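Local atomic coordinates of antifreeze protein (Leucosporidium, PDB entry 3UYU), a protein that binds to the surface of ice crystals and inhibits their growth, conferring freeze tolerance with low thermal hysteresis activity. Residues A[118-123]-A[142-147]; A[2-7]-A[95-100]; A[197-202]-A[214-219]; A[150-155]-A[177-182]. The protein carries 2 engineered substitutions. All coordinates share one frame; numbering follows the deposited sequence.

Contacts 1, 3 and 4 pair parallel segments of a right-handed beta-helix, and contact 2 lays the N-terminal arm against the loop that leaves helix 76-96. Contacts 1 and 2 adjoin, centres about 9 Å apart: Q145 NE2 lies 3.0 Å from F97 O, a probable hydrogen bond, and L4 packs on G118 and V143. Strand 142-146 of contact 1 leads into strand 150-152 of contact 4, centres about 18 Å apart. Contacts 3 and 4 share one sheet, centres about 10 Å apart, with Q198 N 3.0 Å from V179 O. That sheet carries the inferred ice-binding positions A214, in contact 3, and S127, whose side chain is about 5 Å from that of S151 in contact 4.

Contact 1: residues A[118-123]-A[142-147]; sequences GLYKWT and WVFQIA
W142 opens its strand beside Y120, its CD1 4.1 Å from Y120 CE1; the two side chains run alongside and point the same way, with the indole NE1 bonded to L115 O. At V143 the backbone bonds to the other strand through both its polar atoms: N donates to G118 O, and O receives the N-H of Y120 (Y120 N to V143 O 2.9 Å, 177° at the hydrogen). V143 CG1 packs against L119 CD2 on the face away from the aromatic residues. F144 returns to that aromatic face. With CG anti to its carbonyl carbon (chi1 -53°), it brings CE2 over the rim of the Y120 ring; the planes are 29° apart and the centroids 5.2 Å, so the rings are near parallel but slid past each other with little overlap. Within the pair, F144 CD2 also meets W122 CH2 edge to edge at 3.6 Å. A 4.7 Å axis separation and in-step parallel bridges are as expected for neighbouring rungs of this right-handed beta-helix. Q145 turns to the opposite face, its N bonded to Y120 O and its O to W122 N. Its amide CD rests 3.5 Å from L119 CD2, OE1 lies 3.6 Å from K121 CB, and NE2 donates to A94 O and F97 O near the end of helix 76-96. An alanine here would probably leave those two carbonyls without this donor and open a gap beside L119 CD2. I146 CG1 then packs 3.7 Å from W122 CE3, and A147 N bonds to W122 O while its methyl approaches T123 O.

Contact 2: residues A[2-7]-A[95-100]; sequences RDLSVE and AGFVDP
In R2, CG anti to the backbone N (chi1 -154°) starts the chain across toward the loop after helix 76-96, and a bend at chi3 (143°) helps set the guanidinium at V98 O; F97 has CG anti to its carbonyl carbon (chi1 -69°) and turns its ring toward the N-terminal arm. The contact thus fastens that arm to the turn by which the helix alongside the beta-helix returns to the coils. R2 NH2 donates to V98 O at 2.9 Å, in the carbonyl plane. NH1 adds two weak bonds, to V98 O and, at 3.3 Å, to D99 O, so two nitrogens share one carbonyl. D99 OD1 lies 4.3 Å from R2 NH1 but well out of the guanidinium plane, so no N-H points at it. Replacing R2 by an alanine would probably leave V98 O without its guanidinium donors and free the arm's start to shift. L4 CD2 lies over the rim of one guanidinium face and also forms a CH-pi contact over the F97 ring, 4.1 Å from its centroid. An Asx turn spans L4, S5 N donating to D3 OD1. The far edge of the F97 ring meets S5 O at CZ (3.7 Å) and V6 CG2 at CE2 (3.9 Å).

Contact 3: residues A[197-202]-A[214-219]; sequences LQTGSS and ALQKAT
The side chain of Q216 reaches across to the backbone of Q198-T199, its OE1 3.2 Å from Q198 CA and in a weak bond with T199 N. The same oxygen lies 3.4 Å from T199 CG2. Q198 and Q216 run alongside each other, pointing the same way, with their amide planes 22° apart. Backbone bonds hold this pairing: L197 N donates to A214 O at 2.7 Å and Q216 N to L197 O, a parallel ladder, and beyond it Q216 O receives G200 N at 3.0 Å. On the inward face L197 CB touches the A218 methyl at 3.7 Å, and L197 CD1 lies against L215 CD2.

Behind these contacts, the type II turn from Q198 to S201 shapes the first segment. Q198 O is gripped twice, by S201 N and by S201 OG, which sits between its own backbone N and carbonyl carbon (chi1 60°) and so reaches back to a lone pair of Q198 O at 2.7 Å. G200 occupies the turn's positive-phi position. The register slips by one before the second ladder, where T219 N bonds to S201 O; a water bridges the slip, donating to K217 O at 2.7 Å and to S201 O while accepting from T219 OG1.

A214 is an inferred ice-binding position, on the sheet that also carries the inferred positions T45 and S127. In the fold, strands 195-197 and 212-216 lie between strand 177-179, reached by L197 and S201, and strand 21-25, which touches A214 and Q216, while T219 meets strand 29-31.

Contact 4: residues A[150-155]-A[177-182]; sequences LSMADG and VTVGKG. Engineered in segment 150-155: M152 (natural residue Leu).
Two neighbouring rungs of the beta-helix's parallel sheet, strands 150-152 and 177-179, meet here in step, their axes 4.7 Å apart and 8° from parallel. T178 sits at the centre of the ladder: its N bonds to L150 O at 2.8 Å, and its O accepts from M152 N at 2.9 Å. S151 and T178 share the outer face, whereas L150 and V177, and M152 and V179, turn inward. M152, an engineered residue present as selenomethionine, has CG anti to its carbonyl carbon (chi1 -80°) and an extended chi2, which sets SE 3.9 Å from V179 CG1; the bend at chi3 only directs CE. Strand 184-186 adds F185 against it.

Past the strands both segments enter glycine-containing loops. G180 N makes a weak bond to M152 O, and a CB on G180 would fall 2.6 Å from that same oxygen, too close for a side chain. D154, with CG anti to its carbonyl carbon (chi1 -67°), swings its carboxylate alongside K181: OD1 takes a weak bond from K181 N at 3.0 Å, and OD2 lies 3.8 Å from K181 CD. G155 N donates to K181 O at 2.8 Å, linking the loop after strand 150-152 to the one after 177-179. G155 and G182 both have positive phi, a backbone shape glycine adopts readily. Similar turns stacked at the ends of successive parallel strands are characteristic of a beta-helix, here on the sheet that holds the inferred ice-binding residue S127.

Contact 1: residues A[118-123]-A[142-147]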
loop_
_atom_site.group_PDB
_atom_site.type_symbol
_atom_site.label_atom_id
_atom_site.label_comp_id
_atom_site.label_asym_id
_atom_site.label_seq_id
_atom_site.Cartn_x
_atom_site.Cartn_y
_atom_site.Cartn_z
ATOM N N GLY A 118 19.232 15.010 11.192
ATOM C CA GLY A 118 20.242 14.339 10.354
ATOM C C GLY A 118 20.101 12.849 10.451
ATOM O O GLY A 118 19.124 12.313 11.011
ATOM N N LEU A 119 21.071 12.176 9.816
ATOM C CA LEU A 119 21.172 10.736 9.753
ATOM C C LEU A 119 22.228 10.229 10.719
ATOM O O LEU A 119 23.383 10.633 10.616
ATOM C CB LEU A 119 21.570 10.353 8.365
ATOM C CG LEU A 119 21.317 8.946 7.817
ATOM C CD1 LEU A 119 22.135 8.465 6.655
ATOM C CD2 LEU A 119 20.328 7.932 8.481
ATOM N N TYR A 120 21.799 9.442 11.707
ATOM C CA TYR A 120 22.643 8.921 12.779
ATOM C C TYR A 120 22.772 7.388 12.655
ATOM O O TYR A 120 21.752 6.702 12.568
ATOM C CB TYR A 120 22.071 9.224 14.179
ATOM C CG TYR A 120 22.012 10.704 14.546
ATOM C CD1 TYR A 120 21.077 11.555 13.919
ATOM C CD2 TYR A 120 22.789 11.220 15.587
ATOM C CE1 TYR A 120 21.021 12.925 14.282
ATOM C CE2 TYR A 120 22.763 12.568 15.955
ATOM C CZ TYR A 120 21.872 13.417 15.274
ATOM O OH TYR A 120 21.802 14.767 15.657
ATOM N N LYS A 121 24.017 6.878 12.684
ATOM C CA LYS A 121 24.235 5.433 12.471
ATOM C C LYS A 121 25.116 4.883 13.590
ATOM O O LYS A 121 26.140 5.493 13.950
ATOM C CB LYS A 121 24.943 5.179 11.141
ATOM C CG LYS A 121 25.135 3.695 10.830
ATOM C CD LYS A 121 25.784 3.500 9.453
ATOM C CE LYS A 121 26.083 2.015 9.292
ATOM N NZ LYS A 121 24.815 1.437 8.843
ATOM N N TRP A 122 24.765 3.689 14.060
ATOM C CA TRP A 122 25.626 2.913 14.966
ATOM C C TRP A 122 25.671 1.496 14.515
ATOM O O TRP A 122 24.630 0.904 14.176
ATOM C CB TRP A 122 25.017 2.798 16.338
ATOM C CG TRP A 122 24.914 4.131 17.078
ATOM C CD1 TRP A 122 25.769 4.588 18.002
ATOM C CD2 TRP A 122 23.872 5.125 16.938
ATOM N NE1 TRP A 122 25.338 5.814 18.499
ATOM C CE2 TRP A 122 24.188 6.170 17.832
ATOM C CE3 TRP A 122 22.725 5.220 16.138
ATOM C CZ2 TRP A 122 23.352 7.321 17.995
ATOM C CZ3 TRP A 122 21.846 6.366 16.294
ATOM C CH2 TRP A 122 22.206 7.409 17.174
ATOM N N THR A 123 26.871 0.895 14.602
ATOM C CA THR A 123 26.983 -0.570 14.359
ATOM C C THR A 123 26.803 -1.395 15.612
ATOM O O THR A 123 26.751 -2.644 15.548
ATOM C CB THR A 123 28.301 -0.986 13.647
ATOM O OG1 THR A 123 29.410 -0.628 14.473
ATOM C CG2 THR A 123 28.436 -0.333 12.335
ATOM N N TRP A 142 14.795 13.289 11.228
ATOM C CA TRP A 142 15.832 12.510 11.921
ATOM C C TRP A 142 15.613 11.021 11.558
ATOM O O TRP A 142 14.505 10.535 11.632
ATOM C CB TRP A 142 15.640 12.573 13.436
ATOM C CG TRP A 142 15.996 13.885 14.112
ATOM C CD1 TRP A 142 17.167 14.186 14.781
ATOM C CD2 TRP A 142 15.143 15.037 14.241
ATOM N NE1 TRP A 142 17.076 15.465 15.325
ATOM C CE2 TRP A 142 15.860 16.000 15.006
ATOM C CE3 TRP A 142 13.848 15.354 13.787
ATOM C CZ2 TRP A 142 15.332 17.277 15.328
ATOM C CZ3 TRP A 142 13.309 16.622 14.108
ATOM C CH2 TRP A 142 14.098 17.586 14.860
ATOM N N VAL A 143 16.702 10.309 11.249
ATOM C CA VAL A 143 16.647 8.845 11.154
ATOM C C VAL A 143 17.810 8.290 11.906
ATOM O O VAL A 143 18.943 8.793 11.707
ATOM C CB VAL A 143 16.730 8.357 9.673
ATOM C CG1 VAL A 143 16.964 6.788 9.640
ATOM C CG2 VAL A 143 15.500 8.803 8.924
ATOM N N PHE A 144 17.526 7.319 12.779
ATOM C CA PHE A 144 18.532 6.498 13.523
ATOM C C PHE A 144 18.614 5.123 12.920
ATOM O O PHE A 144 17.595 4.471 12.710
ATOM C CB PHE A 144 18.112 6.416 15.009
ATOM C CG PHE A 144 17.885 7.812 15.565
ATOM C CD1 PHE A 144 16.650 8.470 15.372
ATOM C CD2 PHE A 144 18.949 8.554 16.059
ATOM C CE1 PHE A 144 16.501 9.841 15.780
ATOM C CE2 PHE A 144 18.798 9.869 16.493
ATOM C CZ PHE A 144 17.589 10.535 16.340
ATOM N N GLN A 145 19.843 4.744 12.563
ATOM C CA GLN A 145 20.120 3.398 12.036
ATOM C C GLN A 145 20.945 2.643 13.066
ATOM O O GLN A 145 22.110 3.038 13.312
ATOM C CB GLN A 145 20.905 3.483 10.732
ATOM C CG GLN A 145 20.271 4.340 9.635
ATOM C CD GLN A 145 21.194 4.521 8.452
ATOM O OE1 GLN A 145 22.407 4.805 8.631
ATOM N NE2 GLN A 145 20.641 4.445 7.239
ATOM N N ILE A 146 20.303 1.708 13.755
ATOM C CA ILE A 146 20.927 1.015 14.905
ATOM C C ILE A 146 20.999 -0.471 14.565
ATOM O O ILE A 146 19.961 -1.143 14.458
ATOM C CB ILE A 146 20.064 1.233 16.186
ATOM C CG1 ILE A 146 19.990 2.756 16.515
ATOM C CG2 ILE A 146 20.650 0.472 17.352
ATOM C CD1 ILE A 146 18.948 3.157 17.492
ATOM N N ALA A 147 22.234 -0.969 14.406
ATOM C CA ALA A 147 22.407 -2.372 14.059
ATOM C C ALA A 147 22.064 -3.304 15.188
ATOM O O ALA A 147 21.616 -4.444 14.930
ATOM C CB ALA A 147 23.829 -2.644 13.537
#

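Contact 2: residues A[2-7]-A[95-100]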
loop_
_atom_site.group_PDB
_atom_site.type_symbol
_atom_site.label_atom_id
_atom_site.label_comp_id
_atom_site.label_asym_id
_atom_site.label_seq_id
_atom_site.Cartn_x
_atom_site.Cartn_y
_atom_site.Cartn_z
ATOM N N ARG A 2 18.528 17.885 4.877
ATOM C CA ARG A 2 18.314 16.632 4.149
ATOM C C ARG A 2 16.894 16.068 4.438
ATOM O O ARG A 2 16.449 16.006 5.586
ATOM C CB ARG A 2 19.362 15.573 4.478
ATOM C CG ARG A 2 19.509 14.592 3.328
ATOM C CD ARG A 2 20.869 13.852 3.370
ATOM N NE ARG A 2 20.711 12.474 2.936
ATOM C CZ ARG A 2 21.435 11.437 3.366
ATOM N NH1 ARG A 2 22.397 11.609 4.273
ATOM N NH2 ARG A 2 21.162 10.220 2.875
ATOM N N ASP A 3 16.208 15.663 3.384
ATOM C CA ASP A 3 14.864 15.104 3.549
ATOM C C ASP A 3 14.999 13.610 3.848
ATOM O O ASP A 3 15.165 12.776 2.902
ATOM C CB ASP A 3 14.087 15.291 2.247
ATOM C CG ASP A 3 12.663 14.743 2.336
ATOM O OD1 ASP A 3 12.291 14.165 3.385
ATOM O OD2 ASP A 3 11.913 14.850 1.345
ATOM N N LEU A 4 14.989 13.294 5.139
ATOM C CA LEU A 4 15.105 11.950 5.619
ATOM C C LEU A 4 13.700 11.362 5.970
ATOM O O LEU A 4 13.597 10.439 6.792
ATOM C CB LEU A 4 16.111 11.927 6.802
ATOM C CG LEU A 4 17.584 12.362 6.484
ATOM C CD1 LEU A 4 18.406 12.421 7.746
ATOM C CD2 LEU A 4 18.197 11.381 5.467
ATOM N N SER A 5 12.646 11.852 5.318
ATOM C CA SER A 5 11.317 11.295 5.519
ATOM C C SER A 5 11.300 9.796 5.206
ATOM O O SER A 5 11.867 9.352 4.185
ATOM C CB SER A 5 10.297 11.981 4.580
ATOM O OG SER A 5 10.132 13.307 5.039
ATOM N N VAL A 6 10.611 9.030 6.039
ATOM C CA VAL A 6 10.363 7.605 5.732
ATOM C C VAL A 6 8.874 7.367 5.449
ATOM O O VAL A 6 7.999 7.599 6.320
ATOM C CB VAL A 6 10.829 6.734 6.932
ATOM C CG1 VAL A 6 10.482 5.247 6.698
ATOM C CG2 VAL A 6 12.335 6.918 7.155
ATOM N N GLU A 7 8.576 6.848 4.251
ATOM C CA GLU A 7 7.229 6.701 3.782
ATOM C C GLU A 7 6.624 5.421 4.348
ATOM O O GLU A 7 7.135 4.309 4.137
ATOM C CB GLU A 7 7.233 6.657 2.221
ATOM C CG GLU A 7 5.901 6.348 1.635
ATOM C CD GLU A 7 4.832 7.365 2.100
ATOM O OE1 GLU A 7 5.146 8.590 1.996
ATOM O OE2 GLU A 7 3.725 6.994 2.602
ATOM N N ALA A 95 16.937 1.896 6.858
ATOM C CA ALA A 95 18.262 1.211 6.922
ATOM C C ALA A 95 19.133 1.549 5.714
ATOM O O ALA A 95 20.392 1.442 5.809
ATOM C CB ALA A 95 18.081 -0.264 7.004
ATOM N N GLY A 96 18.487 1.988 4.619
ATOM C CA GLY A 96 19.166 2.201 3.318
ATOM C C GLY A 96 19.797 3.521 3.037
ATOM O O GLY A 96 20.598 3.619 2.096
ATOM N N PHE A 97 19.500 4.579 3.833
ATOM C CA PHE A 97 20.095 5.889 3.604
ATOM C C PHE A 97 21.616 5.823 3.789
ATOM O O PHE A 97 22.118 5.161 4.703
ATOM C CB PHE A 97 19.559 6.932 4.594
ATOM C CG PHE A 97 18.110 7.319 4.407
ATOM C CD1 PHE A 97 17.684 8.021 3.295
ATOM C CD2 PHE A 97 17.164 7.054 5.453
ATOM C CE1 PHE A 97 16.290 8.390 3.140
ATOM C CE2 PHE A 97 15.779 7.436 5.317
ATOM C CZ PHE A 97 15.349 8.103 4.189
ATOM N N VAL A 98 22.325 6.527 2.907
ATOM C CA VAL A 98 23.796 6.498 2.895
ATOM C C VAL A 98 24.328 7.806 3.466
ATOM O O VAL A 98 23.592 8.798 3.631
ATOM C CB VAL A 98 24.381 6.261 1.473
ATOM C CG1 VAL A 98 24.065 4.854 1.027
ATOM C CG2 VAL A 98 23.935 7.372 0.544
ATOM N N ASP A 99 25.637 7.788 3.714
ATOM C CA ASP A 99 26.410 8.821 4.330
ATOM C C ASP A 99 25.823 9.570 5.543
ATOM O O ASP A 99 25.293 10.693 5.458
ATOM C CB ASP A 99 27.410 9.568 3.423
ATOM C CG ASP A 99 26.826 10.031 2.134
ATOM O OD1 ASP A 99 26.154 11.072 2.189
ATOM O OD2 ASP A 99 27.101 9.418 1.074
ATOM N N PRO A 100 25.947 8.889 6.683
ATOM C CA PRO A 100 25.517 9.327 7.976
ATOM C C PRO A 100 26.172 10.644 8.339
ATOM O O PRO A 100 27.335 10.918 7.962
ATOM C CB PRO A 100 25.972 8.216 8.932
ATOM C CG PRO A 100 27.119 7.508 8.183
ATOM C CD PRO A 100 26.667 7.585 6.745
#

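Contact 3: residues A[197-202]-A[214-219]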
loop_
_atom_site.group_PDB
_atom_site.type_symbol
_atom_site.label_atom_id
_atom_site.label_comp_id
_atom_site.label_asym_id
_atom_site.label_seq_id
_atom_site.Cartn_x
_atom_site.Cartn_y
_atom_site.Cartn_z
ATOM N N LEU A 197 7.330 -2.297 25.840
ATOM C CA LEU A 197 7.107 -1.016 26.495
ATOM C C LEU A 197 6.858 -1.374 27.959
ATOM O O LEU A 197 5.795 -1.905 28.272
ATOM C CB LEU A 197 5.941 -0.206 25.897
ATOM C CG LEU A 197 6.095 0.266 24.423
ATOM C CD1 LEU A 197 5.018 1.381 24.259
ATOM C CD2 LEU A 197 7.428 0.567 23.818
ATOM N N GLN A 198 7.855 -1.123 28.795
ATOM C CA GLN A 198 7.754 -1.553 30.201
ATOM C C GLN A 198 6.765 -0.698 31.010
ATOM O O GLN A 198 6.365 0.413 30.641
ATOM C CB GLN A 198 9.139 -1.670 30.876
ATOM C CG GLN A 198 10.150 -2.703 30.183
ATOM C CD GLN A 198 11.494 -2.840 30.861
ATOM O OE1 GLN A 198 12.075 -1.886 31.354
ATOM N NE2 GLN A 198 12.028 -4.043 30.856
ATOM N N THR A 199 6.431 -1.244 32.177
ATOM C CA THR A 199 5.361 -0.713 33.008
ATOM C C THR A 199 5.289 0.800 33.119
ATOM O O THR A 199 6.252 1.492 33.545
ATOM C CB THR A 199 5.141 -1.505 34.343
ATOM O OG1 THR A 199 4.587 -0.734 35.402
ATOM C CG2 THR A 199 6.112 -2.593 34.559
ATOM N N GLY A 200 4.140 1.269 32.626
ATOM C CA GLY A 200 3.721 2.711 32.681
ATOM C C GLY A 200 4.538 3.644 31.772
ATOM O O GLY A 200 4.503 4.882 31.944
ATOM N N SER A 201 5.268 3.095 30.796
ATOM C CA SER A 201 5.873 3.930 29.742
ATOM C C SER A 201 4.832 4.442 28.763
ATOM O O SER A 201 3.712 3.994 28.759
ATOM C CB SER A 201 6.929 3.130 29.010
ATOM O OG SER A 201 6.312 1.984 28.422
ATOM N N SER A 202 5.251 5.441 27.980
ATOM C CA SER A 202 4.384 6.106 26.988
ATOM C C SER A 202 5.180 6.436 25.750
ATOM O O SER A 202 6.401 6.578 25.784
ATOM C CB SER A 202 3.765 7.378 27.595
ATOM O OG SER A 202 4.774 8.287 27.999
ATOM N N ALA A 214 5.319 -6.230 23.196
ATOM C CA ALA A 214 4.763 -6.430 24.507
ATOM C C ALA A 214 4.539 -5.087 25.218
ATOM O O ALA A 214 5.491 -4.268 25.321
ATOM C CB ALA A 214 5.697 -7.319 25.330
ATOM N N LEU A 215 3.308 -4.877 25.672
ATOM C CA LEU A 215 2.926 -3.635 26.385
ATOM C C LEU A 215 2.773 -4.003 27.870
ATOM O O LEU A 215 2.113 -4.993 28.189
ATOM C CB LEU A 215 1.606 -3.138 25.906
ATOM C CG LEU A 215 1.663 -2.855 24.388
ATOM C CD1 LEU A 215 0.294 -2.474 24.073
ATOM C CD2 LEU A 215 2.748 -1.784 23.947
ATOM N N GLN A 216 3.335 -3.189 28.745
ATOM C CA GLN A 216 3.146 -3.359 30.218
ATOM C C GLN A 216 2.503 -2.056 30.752
ATOM O O GLN A 216 3.208 -1.040 30.964
ATOM C CB GLN A 216 4.503 -3.634 30.844
ATOM C CG GLN A 216 5.132 -4.942 30.493
ATOM C CD GLN A 216 6.569 -5.114 30.987
ATOM O OE1 GLN A 216 7.127 -4.300 31.772
ATOM N NE2 GLN A 216 7.215 -6.189 30.513
ATOM N N LYS A 217 1.183 -2.061 30.889
ATOM C CA LYS A 217 0.440 -0.870 31.388
ATOM C C LYS A 217 0.929 0.376 30.620
ATOM O O LYS A 217 1.304 1.432 31.186
ATOM C CB LYS A 217 0.658 -0.676 32.915
ATOM C CG LYS A 217 0.149 -1.834 33.665
ATOM C CD LYS A 217 0.098 -1.542 35.174
ATOM C CE LYS A 217 -0.266 -2.768 35.972
ATOM N NZ LYS A 217 -1.721 -2.790 36.013
ATOM N N ALA A 218 0.928 0.270 29.287
ATOM C CA ALA A 218 1.699 1.253 28.478
ATOM C C ALA A 218 0.756 2.081 27.623
ATOM O O ALA A 218 -0.354 1.631 27.258
ATOM C CB ALA A 218 2.683 0.558 27.579
ATOM N N THR A 219 1.189 3.300 27.306
ATOM C CA THR A 219 0.409 4.233 26.516
ATOM C C THR A 219 1.092 4.447 25.169
ATOM O O THR A 219 2.318 4.636 25.122
ATOM C CB THR A 219 0.384 5.546 27.267
ATOM O OG1 THR A 219 -0.436 5.338 28.455
ATOM C CG2 THR A 219 -0.149 6.673 26.440
HETATM O O HOH W 1 1.018 4.073 30.631
#

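Contact 4: residues A[150-155]-A[177-182]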
loop_
_atom_site.group_PDB
_atom_site.type_symbol
_atom_site.label_atom_id
_atom_site.label_comp_id
_atom_site.label_asym_id
_atom_site.label_seq_id
_atom_site.Cartn_x
_atom_site.Cartn_y
_atom_site.Cartn_z
ATOM N N LEU A 150 18.023 -1.277 21.118
ATOM C CA LEU A 150 17.829 0.075 21.624
ATOM C C LEU A 150 17.190 -0.020 23.019
ATOM O O LEU A 150 16.190 -0.698 23.219
ATOM C CB LEU A 150 16.896 0.817 20.679
ATOM C CG LEU A 150 16.829 2.354 20.711
ATOM C CD1 LEU A 150 15.431 2.986 20.328
ATOM C CD2 LEU A 150 17.744 3.236 21.432
ATOM N N SER A 151 17.744 0.676 24.014
ATOM C CA SER A 151 17.169 0.611 25.374
ATOM C C SER A 151 17.136 1.989 25.939
ATOM O O SER A 151 18.106 2.742 25.763
ATOM C CB SER A 151 18.069 -0.138 26.393
ATOM O OG SER A 151 18.710 -1.273 25.870
HETATM N N MSE A 152 16.038 2.289 26.621
HETATM C CA MSE A 152 15.836 3.599 27.326
HETATM C C MSE A 152 15.713 3.276 28.791
HETATM O O MSE A 152 14.890 2.419 29.174
HETATM C CB MSE A 152 14.529 4.300 26.912
HETATM C CG MSE A 152 14.557 5.043 25.640
HETATM SE SE MSE A 152 12.744 5.819 25.451
HETATM C CE MSE A 152 12.888 7.397 26.630
ATOM N N ALA A 153 16.521 3.980 29.593
ATOM C CA ALA A 153 16.483 3.720 31.047
ATOM C C ALA A 153 15.126 4.148 31.659
ATOM O O ALA A 153 14.364 4.947 31.080
ATOM C CB ALA A 153 17.611 4.433 31.772
ATOM N N ASP A 154 14.772 3.512 32.784
ATOM C CA ASP A 154 13.539 3.834 33.481
ATOM C C ASP A 154 13.440 5.330 33.665
ATOM O O ASP A 154 14.374 5.939 34.105
ATOM C CB ASP A 154 13.473 3.190 34.897
ATOM C CG ASP A 154 13.380 1.693 34.856
ATOM O OD1 ASP A 154 13.244 1.130 33.749
ATOM O OD2 ASP A 154 13.426 1.052 35.939
ATOM N N GLY A 155 12.279 5.867 33.389
ATOM C CA GLY A 155 11.981 7.259 33.609
ATOM C C GLY A 155 12.554 8.324 32.678
ATOM O O GLY A 155 12.295 9.515 32.917
ATOM N N VAL A 177 14.098 -3.871 21.267
ATOM C CA VAL A 177 13.891 -2.514 21.807
ATOM C C VAL A 177 13.275 -2.625 23.195
ATOM O O VAL A 177 12.275 -3.305 23.346
ATOM C CB VAL A 177 12.974 -1.670 20.900
ATOM C CG1 VAL A 177 12.699 -0.244 21.611
ATOM C CG2 VAL A 177 13.575 -1.416 19.465
ATOM N N THR A 178 13.865 -1.983 24.207
ATOM C CA THR A 178 13.236 -1.934 25.514
ATOM C C THR A 178 13.046 -0.485 25.950
ATOM O O THR A 178 14.016 0.230 26.145
ATOM C CB THR A 178 14.147 -2.583 26.581
ATOM O OG1 THR A 178 14.371 -3.947 26.210
ATOM C CG2 THR A 178 13.458 -2.546 27.963
ATOM N N VAL A 179 11.794 -0.089 26.136
ATOM C CA VAL A 179 11.515 1.275 26.637
ATOM C C VAL A 179 11.303 1.077 28.141
ATOM O O VAL A 179 10.396 0.366 28.560
ATOM C CB VAL A 179 10.250 1.875 25.958
ATOM C CG1 VAL A 179 9.933 3.270 26.473
ATOM C CG2 VAL A 179 10.418 1.919 24.447
ATOM N N GLY A 180 12.158 1.696 28.949
ATOM C CA GLY A 180 12.053 1.420 30.382
ATOM C C GLY A 180 10.795 1.810 31.105
ATOM O O GLY A 180 9.994 2.623 30.645
ATOM N N LYS A 181 10.608 1.283 32.330
ATOM C CA LYS A 181 9.446 1.678 33.122
ATOM C C LYS A 181 9.256 3.219 33.282
ATOM O O LYS A 181 10.206 3.961 33.655
ATOM C CB LYS A 181 9.552 1.056 34.539
ATOM C CG LYS A 181 9.689 -0.461 34.486
ATOM C CD LYS A 181 10.267 -1.012 35.828
ATOM C CE LYS A 181 9.253 -1.068 36.914
ATOM N NZ LYS A 181 8.838 -2.508 37.233
ATOM N N GLY A 182 8.090 3.703 32.938
ATOM C CA GLY A 182 7.724 5.143 32.995
ATOM C C GLY A 182 8.514 6.065 32.081
ATOM O O GLY A 182 8.442 7.292 32.239
#